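Local coordinates for polysaccharide biosynthesis protein CapD (Bacillus thuringiensis HD-771, PDB 6BWC) that probably acts as an NADP-dependent short-chain dehydrogenase/reductase-type enzyme on UDP-N-acetylglucosamine during CMP-pseudaminic acid biosynthesis, at residues C[136-139]-C[140-143]; C[108-111]-C[112-115]; C[209-212]-C[213-217]. The protein carries 2 engineered substitutions. All coordinates share one frame; numbering follows the deposited sequence.

Contact 1: C[136-139]-C[140-143]. With NAP (NADP nicotinamide-adenine-dinucleotide phosphate), chain N.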
ATOM      1  N   THR C 136       2.853 -22.207  23.043  1.00 14.00           N
ATOM      2  CA  THR C 136       1.723 -21.793  23.874  1.00 13.78           C
ATOM      3  C   THR C 136       1.554 -20.258  23.850  1.00 13.88           C
ATOM      4  O   THR C 136       0.787 -19.687  24.652  1.00 13.67           O
ATOM      5  CB  THR C 136       1.976 -22.240  25.321  1.00 13.93           C
ATOM      6  OG1 THR C 136       2.759 -23.427  25.314  1.00 14.33           O
ATOM      7  CG2 THR C 136       0.699 -22.540  26.055  1.00 14.33           C
ATOM      8  N   ASN C 137       2.273 -19.591  22.940  1.00 13.90           N
ATOM      9  CA  ASN C 137       2.150 -18.146  22.783  1.00 14.17           C
ATOM     10  C   ASN C 137       2.304 -17.690  21.337  1.00 14.46           C
ATOM     11  O   ASN C 137       2.800 -18.447  20.445  1.00 14.95           O
ATOM     12  CB  ASN C 137       3.131 -17.400  23.687  1.00 14.18           C
ATOM     13  CG  ASN C 137       4.556 -17.914  23.564  1.00 14.48           C
ATOM     14  OD1 ASN C 137       5.164 -17.851  22.496  1.00 14.53           O
ATOM     15  ND2 ASN C 137       5.112 -18.401  24.668  1.00 14.90           N
ATOM     16  N   ASN C 138       1.869 -16.446  21.127  1.00 13.84           N
ATOM     17  CA  ASN C 138       1.893 -15.799  19.821  1.00 13.15           C
ATOM     18  C   ASN C 138       3.324 -15.652  19.383  1.00 12.90           C
ATOM     19  O   ASN C 138       3.616 -15.830  18.221  1.00 12.71           O
ATOM     20  CB  ASN C 138       1.165 -14.440  19.870  1.00 12.95           C
ATOM     21  CG  ASN C 138       1.071 -13.757  18.516  1.00 12.76           C
ATOM     22  OD1 ASN C 138       0.666 -14.356  17.523  1.00 12.77           O
ATOM     23  ND2 ASN C 138       1.428 -12.498  18.475  1.00 12.64           N
ATOM     24  N   TYR C 139       4.233 -15.380  20.319  1.00 13.29           N
ATOM     25  CA  TYR C 139       5.665 -15.220  19.964  1.00 13.09           C
ATOM     26  C   TYR C 139       6.189 -16.488  19.289  1.00 12.55           C
ATOM     27  O   TYR C 139       6.677 -16.445  18.154  1.00 12.33           O
ATOM     28  CB  TYR C 139       6.524 -14.828  21.175  1.00 13.06           C
ATOM     29  CG  TYR C 139       8.000 -14.927  20.888  1.00 13.30           C
ATOM     30  CD1 TYR C 139       8.575 -14.222  19.845  1.00 13.32           C
ATOM     31  CD2 TYR C 139       8.817 -15.756  21.641  1.00 13.55           C
ATOM     32  CE1 TYR C 139       9.917 -14.339  19.562  1.00 13.44           C
ATOM     33  CE2 TYR C 139      10.159 -15.864  21.378  1.00 13.53           C
ATOM     34  CZ  TYR C 139      10.714 -15.158  20.345  1.00 13.84           C
ATOM     35  OH  TYR C 139      12.088 -15.287  20.115  1.00 14.65           O
ATOM     36  N   GLY C 140       6.036 -17.613  19.972  1.00 12.25           N
ATOM     37  CA  GLY C 140       6.411 -18.909  19.410  1.00 12.33           C
ATOM     38  C   GLY C 140       5.577 -19.299  18.197  1.00 12.41           C
ATOM     39  O   GLY C 140       6.040 -20.050  17.330  1.00 12.23           O
ATOM     40  N   ALA C 141       4.338 -18.803  18.142  1.00 12.38           N
ATOM     41  CA  ALA C 141       3.547 -18.900  16.918  1.00 12.22           C
ATOM     42  C   ALA C 141       4.221 -18.226  15.730  1.00 11.90           C
ATOM     43  O   ALA C 141       4.325 -18.822  14.675  1.00 11.63           O
ATOM     44  CB  ALA C 141       2.149 -18.356  17.126  1.00 12.29           C
ATOM     45  N   THR C 142       4.703 -17.003  15.915  1.00 12.20           N
ATOM     46  CA  THR C 142       5.422 -16.282  14.841  1.00 12.14           C
ATOM     47  C   THR C 142       6.783 -16.922  14.528  1.00 12.05           C
ATOM     48  O   THR C 142       7.239 -16.882  13.384  1.00 12.14           O
ATOM     49  CB  THR C 142       5.659 -14.778  15.142  1.00 11.97           C
ATOM     50  OG1 THR C 142       6.448 -14.615  16.326  1.00 11.91           O
ATOM     51  CG2 THR C 142       4.377 -14.064  15.347  1.00 12.12           C
ATOM     52  N   LYS C 143       7.455 -17.488  15.513  1.00 11.97           N
ATOM     53  CA  LYS C 143       8.752 -18.090  15.201  1.00 12.51           C
ATOM     54  C   LYS C 143       8.603 -19.404  14.408  1.00 12.55           C
ATOM     55  O   LYS C 143       9.346 -19.650  13.440  1.00 12.69           O
ATOM     56  CB  LYS C 143       9.614 -18.255  16.452  1.00 12.73           C
ATOM     57  CG  LYS C 143      10.162 -16.917  16.963  1.00 12.93           C
ATOM     58  CD  LYS C 143      11.129 -16.256  15.983  1.00 13.09           C
ATOM     59  CE  LYS C 143      12.160 -15.418  16.740  1.00 13.49           C
ATOM     60  NZ  LYS C 143      12.893 -14.391  15.939  1.00 13.49           N
TER
HETATM   61  PA  NAP N 400      17.424  -7.660  21.278  1.00 11.89           P
HETATM   62  O1A NAP N 400      18.550  -7.296  22.204  1.00 11.76           O
HETATM   63  O2A NAP N 400      16.086  -7.089  21.604  1.00 11.61           O
HETATM   64  O5B NAP N 400      17.809  -7.295  19.776  1.00 12.48           O
HETATM   65  C5B NAP N 400      16.783  -6.929  18.850  1.00 13.55           C
HETATM   66  C4B NAP N 400      17.408  -6.192  17.670  1.00 14.05           C
HETATM   67  O4B NAP N 400      16.483  -5.966  16.607  1.00 14.10           O
HETATM   68  C3B NAP N 400      17.851  -4.818  18.096  1.00 14.55           C
HETATM   69  O3B NAP N 400      18.991  -4.541  17.289  1.00 14.51           O
HETATM   70  C2B NAP N 400      16.662  -3.954  17.762  1.00 15.21           C
HETATM   71  O2B NAP N 400      17.087  -2.608  17.707  1.00 16.97           O
HETATM   72  C1B NAP N 400      16.213  -4.569  16.435  1.00 14.74           C
HETATM   73  N9A NAP N 400      14.789  -4.436  15.974  1.00 14.66           N
HETATM   74  C8A NAP N 400      13.617  -4.651  16.641  1.00 14.92           C
HETATM   75  N7A NAP N 400      12.518  -4.450  15.837  1.00 14.59           N
HETATM   76  C5A NAP N 400      12.990  -4.106  14.626  1.00 14.59           C
HETATM   77  C6A NAP N 400      12.433  -3.740  13.300  1.00 14.46           C
HETATM   78  N6A NAP N 400      11.113  -3.698  13.072  1.00 14.61           N
HETATM   79  N1A NAP N 400      13.283  -3.453  12.300  1.00 14.28           N
HETATM   80  C2A NAP N 400      14.618  -3.473  12.461  1.00 14.38           C
HETATM   81  N3A NAP N 400      15.201  -3.785  13.630  1.00 14.44           N
HETATM   82  C4A NAP N 400      14.468  -4.106  14.725  1.00 14.58           C
HETATM   83  O3  NAP N 400      17.265  -9.257  21.104  1.00 11.95           O
HETATM   84  PN  NAP N 400      18.411 -10.395  21.240  1.00 11.96           P
HETATM   85  O1N NAP N 400      19.738  -9.940  20.650  1.00 12.34           O
HETATM   86  O2N NAP N 400      18.346 -10.970  22.621  1.00 11.96           O
HETATM   87  O5D NAP N 400      17.796 -11.558  20.346  1.00 12.19           O
HETATM   88  C5D NAP N 400      18.060 -11.566  18.965  1.00 12.66           C
HETATM   89  C4D NAP N 400      17.269 -12.682  18.289  1.00 13.08           C
HETATM   90  O4D NAP N 400      17.460 -13.880  19.053  1.00 13.12           O
HETATM   91  C3D NAP N 400      15.749 -12.497  18.129  1.00 13.12           C
HETATM   92  O3D NAP N 400      15.391 -12.837  16.787  1.00 13.01           O
HETATM   93  C2D NAP N 400      15.122 -13.467  19.102  1.00 13.32           C
HETATM   94  O2D NAP N 400      13.890 -14.015  18.621  1.00 13.21           O
HETATM   95  C1D NAP N 400      16.201 -14.544  19.217  1.00 13.49           C
HETATM   96  N1N NAP N 400      16.202 -15.289  20.482  1.00 13.68           N
HETATM   97  C2N NAP N 400      16.653 -14.669  21.584  1.00 14.03           C
HETATM   98  C3N NAP N 400      16.704 -15.271  22.828  1.00 13.84           C
HETATM   99  C7N NAP N 400      17.173 -14.569  24.055  1.00 14.26           C
HETATM  100  O7N NAP N 400      17.010 -15.127  25.141  1.00 14.63           O
HETATM  101  N7N NAP N 400      17.730 -13.356  24.000  1.00 14.44           N
HETATM  102  C4N NAP N 400      16.281 -16.689  22.953  1.00 14.01           C
HETATM  103  C5N NAP N 400      15.799 -17.265  21.693  1.00 13.95           C
HETATM  104  C6N NAP N 400      15.798 -16.559  20.503  1.00 13.68           C
HETATM  105  P2B NAP N 400      16.036  -1.388  17.773  1.00 20.64           P
HETATM  106  O1X NAP N 400      17.008  -0.245  17.993  1.00 20.66           O
HETATM  107  O2X NAP N 400      15.406  -1.305  16.399  1.00 19.86           O
HETATM  108  O3X NAP N 400      15.049  -1.698  18.923  1.00 20.55           O
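Tyr139 and Lys143, one helical turn apart, reach together for the nicotinamide ribose of NADP. Tyr139 OH shares a hydrogen bond with NAP O2D at 2.7 Å, the ribose oxygen lying at the ring edge and in its plane. Lys143 NZ donates to NAP O3D at 3.1 Å and more weakly to NAP O2D, so O2D is approached by both side chains. Along the way the lysine passes obliquely by the phenol, with its CG 3.7 Å from Tyr139 CE1. Tyr139 CG stands anti to the backbone N (chi1 169°), which sends the ring out toward the cofactor. Lys143 NZ also donates to Thr127 O, and the tyrosine hydroxyl has a weak bond to the bound UDP-N-acetylglucosamine.

Behind this pair, Tyr139 O accepts from Lys143 N at 2.9 Å and from Thr142 OG1 at 2.6 Å, the hydroxyl using an in-plane lone pair. Asn137 is the N-cap: its OD1 takes the amide of Gly140 at 2.7 Å in a nearly straight bond (167°), while its ND2 is held by Gly268 O. Asn138 faces the second subunit, where OD1 meets Thr145 of that chain. Tyr139 and Lys143 match the YxxxK signature of short-chain dehydrogenases, placed at the start of a helix in a beta-alpha-beta unit of the Rossmann fold.

Contact 2: C[108-111]-C[112-115]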
ATOM      1  N   GLY C 108       8.158  -9.065   8.336  1.00 15.43           N
ATOM      2  CA  GLY C 108       9.575  -8.670   8.238  1.00 15.11           C
ATOM      3  C   GLY C 108      10.533  -9.775   7.798  1.00 14.77           C
ATOM      4  O   GLY C 108      11.497  -9.502   7.049  1.00 14.93           O
ATOM      5  N   THR C 109      10.287 -11.010   8.251  1.00 13.63           N
ATOM      6  CA  THR C 109      11.071 -12.130   7.770  1.00 13.18           C
ATOM      7  C   THR C 109      10.833 -12.277   6.259  1.00 13.06           C
ATOM      8  O   THR C 109      11.784 -12.488   5.504  1.00 13.22           O
ATOM      9  CB  THR C 109      10.762 -13.447   8.521  1.00 13.19           C
ATOM     10  OG1 THR C 109      10.906 -13.256   9.929  1.00 13.19           O
ATOM     11  CG2 THR C 109      11.702 -14.581   8.090  1.00 13.06           C
ATOM     12  N   GLN C 110       9.592 -12.139   5.790  1.00 12.69           N
ATOM     13  CA  GLN C 110       9.379 -12.203   4.330  1.00 12.63           C
ATOM     14  C   GLN C 110      10.093 -11.136   3.570  1.00 12.44           C
ATOM     15  O   GLN C 110      10.660 -11.419   2.527  1.00 12.77           O
ATOM     16  CB  GLN C 110       7.917 -12.129   3.936  1.00 12.63           C
ATOM     17  CG  GLN C 110       7.308 -13.501   3.940  1.00 12.78           C
ATOM     18  CD  GLN C 110       7.727 -14.334   2.752  1.00 12.44           C
ATOM     19  OE1 GLN C 110       7.295 -14.061   1.626  1.00 11.75           O
ATOM     20  NE2 GLN C 110       8.531 -15.391   3.003  1.00 12.29           N
ATOM     21  N   ASN C 111      10.047  -9.911   4.073  1.00 12.25           N
ATOM     22  CA  ASN C 111      10.796  -8.839   3.447  1.00 12.41           C
ATOM     23  C   ASN C 111      12.284  -9.220   3.314  1.00 12.19           C
ATOM     24  O   ASN C 111      12.835  -9.065   2.231  1.00 12.42           O
ATOM     25  CB  ASN C 111      10.601  -7.497   4.178  1.00 12.58           C
ATOM     26  CG  ASN C 111       9.211  -6.907   3.973  1.00 12.67           C
ATOM     27  OD1 ASN C 111       8.538  -7.194   2.957  1.00 12.50           O
ATOM     28  ND2 ASN C 111       8.761  -6.070   4.947  1.00 12.49           N
ATOM     29  N   VAL C 112      12.903  -9.758   4.371  1.00 11.63           N
ATOM     30  CA  VAL C 112      14.282 -10.237   4.279  1.00 11.60           C
ATOM     31  C   VAL C 112      14.446 -11.244   3.117  1.00 11.91           C
ATOM     32  O   VAL C 112      15.288 -11.062   2.225  1.00 11.61           O
ATOM     33  CB  VAL C 112      14.749 -10.842   5.625  1.00 11.52           C
ATOM     34  CG1 VAL C 112      16.021 -11.674   5.492  1.00 11.33           C
ATOM     35  CG2 VAL C 112      14.974  -9.732   6.629  1.00 11.70           C
ATOM     36  N   ILE C 113      13.618 -12.283   3.128  1.00 12.20           N
ATOM     37  CA  ILE C 113      13.703 -13.379   2.161  1.00 12.71           C
ATOM     38  C   ILE C 113      13.612 -12.876   0.710  1.00 13.33           C
ATOM     39  O   ILE C 113      14.460 -13.197  -0.142  1.00 13.53           O
ATOM     40  CB  ILE C 113      12.612 -14.444   2.469  1.00 12.72           C
ATOM     41  CG1 ILE C 113      12.994 -15.183   3.768  1.00 12.84           C
ATOM     42  CG2 ILE C 113      12.458 -15.445   1.316  1.00 12.52           C
ATOM     43  CD1 ILE C 113      11.890 -15.969   4.441  1.00 12.78           C
ATOM     44  N   LYS C 114      12.573 -12.081   0.464  1.00 13.81           N
ATOM     45  CA  LYS C 114      12.303 -11.456  -0.821  1.00 14.19           C
ATOM     46  C   LYS C 114      13.451 -10.529  -1.270  1.00 14.03           C
ATOM     47  O   LYS C 114      13.886 -10.569  -2.417  1.00 13.93           O
ATOM     48  CB  LYS C 114      11.011 -10.664  -0.663  1.00 15.13           C
ATOM     49  CG  LYS C 114      10.395 -10.125  -1.936  1.00 16.28           C
ATOM     50  CD  LYS C 114       9.218  -9.174  -1.631  1.00 17.14           C
ATOM     51  CE  LYS C 114       9.029  -8.101  -2.739  1.00 17.46           C
ATOM     52  NZ  LYS C 114       8.581  -6.764  -2.215  1.00 17.43           N
ATOM     53  N   ALA C 115      13.933  -9.702  -0.346  1.00 13.85           N
ATOM     54  CA  ALA C 115      15.021  -8.763  -0.600  1.00 13.90           C
ATOM     55  C   ALA C 115      16.368  -9.446  -0.855  1.00 14.67           C
ATOM     56  O   ALA C 115      17.196  -8.947  -1.650  1.00 14.80           O
ATOM     57  CB  ALA C 115      15.171  -7.812   0.575  1.00 13.66           C
TER
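Thr109, Gln110 and Ile113 meet on successive turns of helix 98-118, one of the helices that flank the central Rossmann-type sheet. Ile113 CD1 is the shared point: Thr109 CG2 touches it at 3.9 Å and Gln110 NE2 at 3.7 Å. In the glutamine, the bend at chi2 (-75°) brings the amide end round to Ile113 CD1. Thr109 CG2 is anti to the backbone N, while OG1 of the same residue is engaged by Asn105 O and His84 NE2.

Regular i to i+4 bonds carry the backbone from Gly108 to Ala115; among them, Ile113 N donates to Thr109 O at 3.0 Å, and Lys114 N to Gln110 O in a nearly straight bond (174°). Thr109 packs on Ala146 of helix 138-156, Ile113 on Leu149 and Ala153 of the same helix, and Val112 on Val124 of strand 123-129. Asn111 ND2 bonds Ile66 O, and Lys114 makes a cation-pi contact with Tyr69.

No hydrogen bond joins the side chains of the two segments: Ile113 CD1 meets a methyl and an amide by van der Waals contact, and the i to i+4 backbone bonds do the holding.

Contact 3: C[209-212]-C[213-217]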
ATOM      1  N   GLN C 209      28.124 -18.927  23.090  1.00 19.23           N
ATOM      2  CA  GLN C 209      27.429 -20.091  22.557  1.00 18.80           C
ATOM      3  C   GLN C 209      26.427 -19.677  21.440  1.00 18.20           C
ATOM      4  O   GLN C 209      26.401 -20.273  20.361  1.00 17.36           O
ATOM      5  CB  GLN C 209      26.746 -20.851  23.714  1.00 18.71           C
ATOM      6  CG  GLN C 209      27.731 -21.687  24.543  1.00 18.55           C
ATOM      7  CD  GLN C 209      27.082 -22.543  25.629  1.00 18.19           C
ATOM      8  OE1 GLN C 209      26.285 -22.078  26.443  1.00 17.75           O
ATOM      9  NE2 GLN C 209      27.431 -23.810  25.641  1.00 18.23           N
ATOM     10  N   ALA C 210      25.648 -18.628  21.710  1.00 18.08           N
ATOM     11  CA  ALA C 210      24.676 -18.072  20.758  1.00 17.62           C
ATOM     12  C   ALA C 210      25.362 -17.476  19.555  1.00 16.83           C
ATOM     13  O   ALA C 210      25.014 -17.779  18.430  1.00 16.76           O
ATOM     14  CB  ALA C 210      23.786 -17.025  21.432  1.00 17.72           C
ATOM     15  N   THR C 211      26.338 -16.627  19.803  1.00 17.15           N
ATOM     16  CA  THR C 211      27.136 -16.032  18.727  1.00 17.78           C
ATOM     17  C   THR C 211      27.814 -17.085  17.791  1.00 18.28           C
ATOM     18  O   THR C 211      27.689 -16.986  16.554  1.00 18.43           O
ATOM     19  CB  THR C 211      28.199 -15.065  19.304  1.00 17.21           C
ATOM     20  OG1 THR C 211      27.671 -14.383  20.444  1.00 16.93           O
ATOM     21  CG2 THR C 211      28.611 -14.036  18.276  1.00 17.11           C
ATOM     22  N   MET C 212      28.489 -18.082  18.376  1.00 18.67           N
ATOM     23  CA  MET C 212      29.223 -19.093  17.606  1.00 19.56           C
ATOM     24  C   MET C 212      28.306 -20.025  16.859  1.00 18.91           C
ATOM     25  O   MET C 212      28.617 -20.435  15.743  1.00 18.61           O
ATOM     26  CB  MET C 212      30.172 -19.915  18.488  1.00 21.41           C
ATOM     27  CG  MET C 212      31.388 -19.159  18.996  1.00 23.75           C
ATOM     28  SD  MET C 212      32.176 -18.084  17.767  1.00 29.11           S
ATOM     29  CE  MET C 212      32.514 -19.293  16.462  1.00 28.27           C
ATOM     30  N   LEU C 213      27.181 -20.361  17.473  1.00 18.91           N
ATOM     31  CA  LEU C 213      26.157 -21.172  16.813  1.00 18.88           C
ATOM     32  C   LEU C 213      25.761 -20.527  15.491  1.00 18.39           C
ATOM     33  O   LEU C 213      25.838 -21.161  14.443  1.00 17.06           O
ATOM     34  CB  LEU C 213      24.931 -21.336  17.731  1.00 19.47           C
ATOM     35  CG  LEU C 213      23.784 -22.222  17.215  1.00 20.83           C
ATOM     36  CD1 LEU C 213      24.290 -23.634  16.915  1.00 21.07           C
ATOM     37  CD2 LEU C 213      22.565 -22.276  18.150  1.00 21.26           C
ATOM     38  N   THR C 214      25.381 -19.247  15.561  1.00 19.04           N
ATOM     39  CA  THR C 214      24.936 -18.477  14.392  1.00 20.05           C
ATOM     40  C   THR C 214      26.038 -18.323  13.328  1.00 20.21           C
ATOM     41  O   THR C 214      25.839 -18.681  12.155  1.00 19.85           O
ATOM     42  CB  THR C 214      24.413 -17.069  14.786  1.00 21.16           C
ATOM     43  OG1 THR C 214      23.735 -17.104  16.053  1.00 20.98           O
ATOM     44  CG2 THR C 214      23.446 -16.533  13.715  1.00 21.34           C
ATOM     45  N   ILE C 215      27.197 -17.818  13.745  1.00 20.20           N
ATOM     46  CA  ILE C 215      28.359 -17.711  12.856  1.00 20.30           C
ATOM     47  C   ILE C 215      28.740 -19.065  12.180  1.00 22.01           C
ATOM     48  O   ILE C 215      28.972 -19.087  10.958  1.00 21.69           O
ATOM     49  CB  ILE C 215      29.540 -17.023  13.588  1.00 18.92           C
ATOM     50  CG1 ILE C 215      29.303 -15.523  13.629  1.00 17.57           C
ATOM     51  CG2 ILE C 215      30.870 -17.289  12.903  1.00 19.25           C
ATOM     52  CD1 ILE C 215      30.144 -14.795  14.646  1.00 17.21           C
ATOM     53  N   GLU C 216      28.785 -20.173  12.942  1.00 24.37           N
ATOM     54  CA  GLU C 216      29.035 -21.537  12.348  1.00 26.07           C
ATOM     55  C   GLU C 216      28.034 -21.903  11.268  1.00 25.90           C
ATOM     56  O   GLU C 216      28.411 -22.299  10.164  1.00 26.04           O
ATOM     57  CB  GLU C 216      29.015 -22.668  13.386  1.00 26.54           C
ATOM     58  CG  GLU C 216      30.373 -23.306  13.604  1.00 28.55           C
ATOM     59  CD  GLU C 216      30.702 -24.398  12.590  1.00 29.70           C
ATOM     60  OE1 GLU C 216      29.906 -25.349  12.475  1.00 31.03           O
ATOM     61  OE2 GLU C 216      31.773 -24.338  11.939  1.00 30.08           O
ATOM     62  N   ALA C 217      26.758 -21.759  11.604  1.00 25.46           N
ATOM     63  CA  ALA C 217      25.682 -22.022  10.658  1.00 25.26           C
ATOM     64  C   ALA C 217      25.776 -21.117   9.433  1.00 24.52           C
ATOM     65  O   ALA C 217      25.364 -21.513   8.361  1.00 24.40           O
ATOM     66  CB  ALA C 217      24.328 -21.875  11.336  1.00 25.54           C
TER
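With OG1 beside the backbone N (chi1 -35°), the hydroxyl of Thr214 turns back on Ala210, while Thr211 CG2, anti to its own amide nitrogen, extends next to Ile215. Ala210 O consequently accepts twice from one residue: from Thr214 OG1 at 2.8 Å and from Thr214 N at 3.2 Å, the two donors arriving from opposite faces of the carbonyl plane. Ile215 runs side by side with Thr211 in the same direction, and its CD1 lies 4.0 Å from Thr211 CG2.

The other i to i+4 bonds continue the helix in regular fashion, among them Ile215 N on Thr211 O at 3.0 Å. Met212, folded at chi2 and chi3, brings its CE to 4.4 Å from Ile215 CG2, a loose apolar touch. Leu213 fills the side facing strands 163-169 and 226-229, whereas Thr211 and Ile215 rest on helix 18-29. Thr211 OG1 is bonded to Leu207 O and, weakly, to Ser22 OG of that helix.

The hydroxyl of Thr214 is thus spent on a main-chain carbonyl of the preceding turn: OG1 has its acceptor, Ala210 O, within its own helix where the residue packs against Val125 and Thr127 of strand 123-129.

All three contacts lie on helices of the NADP-binding Rossmann domain, but only contact 1 holds the cofactor directly. The nearest atoms of contacts 1 and 2 are about 6 Å apart, and Asn105 connects them, its ND2 bonded to Thr142 OG1 and its O to Thr109 OG1. Contact 3 lies about 11 Å from contact 1 and about 12 Å from contact 2 by nearest atoms, across the chain's centre from contact 1. Strand 123-129 runs among them, touched by Lys143, by Thr109 and Val112, and by Thr214. Gly108 and the Ala210 side chain each come about 7 Å from a bound NADP, neither of them touching it.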